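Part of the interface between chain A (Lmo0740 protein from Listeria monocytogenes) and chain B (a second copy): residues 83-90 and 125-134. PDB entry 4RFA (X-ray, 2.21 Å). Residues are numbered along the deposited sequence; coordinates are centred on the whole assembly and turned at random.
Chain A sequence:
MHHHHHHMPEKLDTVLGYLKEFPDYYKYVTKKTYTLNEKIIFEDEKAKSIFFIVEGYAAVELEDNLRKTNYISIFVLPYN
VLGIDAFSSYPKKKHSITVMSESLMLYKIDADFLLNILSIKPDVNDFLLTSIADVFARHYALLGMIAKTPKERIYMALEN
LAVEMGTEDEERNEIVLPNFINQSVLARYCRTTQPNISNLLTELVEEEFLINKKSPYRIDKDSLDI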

# COMPACT_ATOMS: atom_id res chain seq x y z
N GLY A 83 -11.51 2.32 -4.68
CA GLY A 83 -11.73 1.70 -5.96
C GLY A 83 -10.59 1.87 -6.94
O GLY A 83 -10.78 1.67 -8.15
N ILE A 84 -9.41 2.26 -6.47
CA ILE A 84 -8.25 2.38 -7.40
C ILE A 84 -7.79 0.98 -7.80
O ILE A 84 -7.34 0.75 -8.92
CB ILE A 84 -7.04 3.13 -6.83
CG1 ILE A 84 -7.44 4.50 -6.26
CG2 ILE A 84 -5.96 3.28 -7.91
CD1 ILE A 84 -7.54 5.63 -7.23
N ASP A 85 -7.95 0.05 -6.88
CA ASP A 85 -7.70 -1.38 -7.10
C ASP A 85 -8.33 -1.93 -8.33
O ASP A 85 -7.79 -2.85 -8.96
CB ASP A 85 -8.18 -2.18 -5.89
CG ASP A 85 -7.36 -1.92 -4.65
OD1 ASP A 85 -6.20 -1.45 -4.77
OD2 ASP A 85 -7.86 -2.20 -3.55
N ALA A 86 -9.46 -1.38 -8.72
CA ALA A 86 -10.17 -1.87 -9.88
C ALA A 86 -9.49 -1.61 -11.20
O ALA A 86 -9.85 -2.18 -12.23
CB ALA A 86 -11.55 -1.25 -9.90
N PHE A 87 -8.52 -0.69 -11.18
CA PHE A 87 -7.75 -0.41 -12.36
C PHE A 87 -6.56 -1.33 -12.50
O PHE A 87 -5.89 -1.32 -13.50
CB PHE A 87 -7.28 1.05 -12.32
CG PHE A 87 -8.40 2.01 -12.51
CD1 PHE A 87 -9.25 2.32 -11.46
CD2 PHE A 87 -8.65 2.55 -13.77
CE1 PHE A 87 -10.31 3.18 -11.65
CE2 PHE A 87 -9.71 3.42 -13.96
CZ PHE A 87 -10.54 3.73 -12.90
N SER A 88 -6.31 -2.15 -11.51
CA SER A 88 -5.09 -2.93 -11.48
C SER A 88 -5.17 -4.08 -12.45
O SER A 88 -6.20 -4.74 -12.52
CB SER A 88 -4.85 -3.55 -10.12
OG SER A 88 -5.65 -4.71 -10.01
N SER A 89 -4.05 -4.36 -13.11
CA SER A 89 -3.92 -5.48 -14.02
C SER A 89 -4.03 -6.86 -13.36
O SER A 89 -4.17 -7.85 -14.06
CB SER A 89 -2.59 -5.36 -14.75
OG SER A 89 -1.53 -5.58 -13.85
N TYR A 90 -3.97 -6.92 -12.03
CA TYR A 90 -4.04 -8.17 -11.27
C TYR A 90 -5.54 -8.40 -11.07
O TYR A 90 -6.35 -7.71 -11.69
CB TYR A 90 -3.41 -7.98 -9.85
CG TYR A 90 -1.90 -7.74 -9.79
CD1 TYR A 90 -1.31 -6.72 -10.52
CD2 TYR A 90 -1.07 -8.51 -8.98
CE1 TYR A 90 0.06 -6.49 -10.48
CE2 TYR A 90 0.30 -8.28 -8.92
CZ TYR A 90 0.86 -7.27 -9.69
OH TYR A 90 2.23 -7.00 -9.69
N ASN B 125 -4.48 8.60 -18.60
CA ASN B 125 -4.25 8.56 -17.17
C ASN B 125 -4.38 7.14 -16.66
O ASN B 125 -3.84 6.80 -15.60
CB ASN B 125 -5.25 9.49 -16.46
CG ASN B 125 -4.83 9.85 -15.05
OD1 ASN B 125 -3.69 9.64 -14.64
ND2 ASN B 125 -5.78 10.43 -14.30
N ASP B 126 -5.11 6.31 -17.42
CA ASP B 126 -5.27 4.91 -17.11
C ASP B 126 -3.95 4.37 -16.73
O ASP B 126 -3.87 3.56 -15.81
CB ASP B 126 -5.82 4.10 -18.28
CG ASP B 126 -7.26 4.42 -18.53
OD1 ASP B 126 -7.88 5.04 -17.64
OD2 ASP B 126 -7.78 4.03 -19.60
N PHE B 127 -2.92 4.82 -17.46
CA PHE B 127 -1.58 4.39 -17.20
C PHE B 127 -1.12 4.69 -15.77
O PHE B 127 -0.51 3.86 -15.15
CB PHE B 127 -0.57 5.01 -18.15
CG PHE B 127 0.79 4.51 -17.90
CD1 PHE B 127 1.10 3.20 -18.20
CD2 PHE B 127 1.73 5.28 -17.24
CE1 PHE B 127 2.35 2.68 -17.92
CE2 PHE B 127 2.97 4.77 -16.94
CZ PHE B 127 3.28 3.46 -17.27
N LEU B 128 -1.38 5.88 -15.28
CA LEU B 128 -0.92 6.24 -13.96
C LEU B 128 -1.72 5.51 -12.84
O LEU B 128 -1.13 4.95 -11.91
CB LEU B 128 -0.98 7.76 -13.78
CG LEU B 128 -0.61 8.31 -12.40
CD1 LEU B 128 0.74 7.80 -11.94
CD2 LEU B 128 -0.63 9.82 -12.44
N LEU B 129 -3.03 5.52 -12.98
CA LEU B 129 -3.97 4.82 -12.11
C LEU B 129 -3.69 3.35 -12.04
O LEU B 129 -3.69 2.78 -10.96
CB LEU B 129 -5.39 4.97 -12.65
CG LEU B 129 -6.03 6.33 -12.43
CD1 LEU B 129 -7.47 6.24 -12.93
CD2 LEU B 129 -5.98 6.74 -10.97
N THR B 130 -3.43 2.74 -13.19
CA THR B 130 -3.10 1.32 -13.27
C THR B 130 -1.81 1.00 -12.59
O THR B 130 -1.73 0.01 -11.90
CB THR B 130 -3.07 0.83 -14.72
OG1 THR B 130 -4.40 0.89 -15.24
CG2 THR B 130 -2.57 -0.60 -14.82
N SER B 131 -0.79 1.84 -12.76
CA SER B 131 0.48 1.65 -12.08
C SER B 131 0.33 1.69 -10.55
O SER B 131 0.92 0.87 -9.86
CB SER B 131 1.47 2.74 -12.47
OG SER B 131 1.35 3.00 -13.84
N ILE B 132 -0.43 2.65 -10.07
CA ILE B 132 -0.74 2.81 -8.65
C ILE B 132 -1.51 1.60 -8.16
O ILE B 132 -1.09 0.96 -7.20
CB ILE B 132 -1.61 4.08 -8.42
CG1 ILE B 132 -0.86 5.37 -8.80
CG2 ILE B 132 -2.07 4.22 -6.98
CD1 ILE B 132 0.64 5.28 -8.73
N ALA B 133 -2.60 1.28 -8.85
CA ALA B 133 -3.44 0.09 -8.56
C ALA B 133 -2.61 -1.14 -8.38
O ALA B 133 -2.79 -1.88 -7.43
CB ALA B 133 -4.44 -0.13 -9.69
N ASP B 134 -1.62 -1.35 -9.25
CA ASP B 134 -0.77 -2.54 -9.09
C ASP B 134 0.12 -2.47 -7.85
O ASP B 134 0.42 -3.48 -7.26
CB ASP B 134 0.09 -2.78 -10.33
CG ASP B 134 -0.74 -3.20 -11.52
OD1 ASP B 134 -1.87 -3.68 -11.32
OD2 ASP B 134 -0.26 -3.08 -12.66

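A short turn of chain A, with a 3-10 segment at residues 85-87, packs against one side of a chain B helix that begins at Asp B126, burying 510 Å² summed over both stretches. The contact is apolar along Ile A84, Phe A87, Leu B129 and Ala B133, and polar where Ser A89 meets Asp B134.

Ala B133 sits where the backbones come closest, its CA 4.5 Å from the CA of Ser A88. The CB of Ala B133 points toward the turn and lies 3.1 Å from Ile A84 O, 3.3 Å from Ser A88 N and 3.5 Å from Ser A88 CB. A single methyl suits this place because chain A backbone and side-chain atoms already crowd it.

Ile A84 and Phe A87 both direct their CA-to-CB bonds toward the helix. With chi1 and chi2 both m, Ile A84 sets CG2 4.1 Å from Ala B133 CB and 4.1 Å from Ile B132 CG2, while its CD1 reaches to 4.2 Å from Leu B129 CD2. Phe A87, chi1 m and chi2 79°, presents a ring face to Leu B129: the CD1 methyl of Leu B129 stands 3.9 Å from the Phe A87 ring centroid, 18° off the normal, a CH-pi contact. The m,t rotamer of Leu B129 extends its two methyls to different partners, CD1 to the Phe A87 ring and CD2 to Ile A84. Branched and aromatic side chains thus fill the space between turn and helix without polar groups of their own to satisfy.

Thr B130 keeps chi1 at m, which turns OG1 back along the helix to donate a hydrogen bond to Asp B126 O (2.8 Å). The OG1 of Thr B130 also lies 3.2 Å from Phe A87 O, a close polar approach across the interface.

At the other end, Asp B134 has its CA-to-CB bond sideways, but chi1 m brings its carboxylate to the turn. Ser A89 N donates a weak hydrogen bond to Asp B134 OD1 (2.9 Å, 129° at the hydrogen), and Ser A89 OG, with chi1 p, lies 3.0 Å from OD2 and 3.2 Å from OD1 of Asp B134. The carboxylate of Asp B134 thus lies against both the backbone N and the hydroxyl of Ser A89. Ser A88, also p, instead folds its hydroxyl inward: OG donates to Asp A85 O (3.0 Å), tying the side chain to the turn, while its CB rests 3.2 Å from Asp B134 OD1. Tyr A90 flanks the same oxygen, its CD1 3.2 Å from Asp B134 OD1.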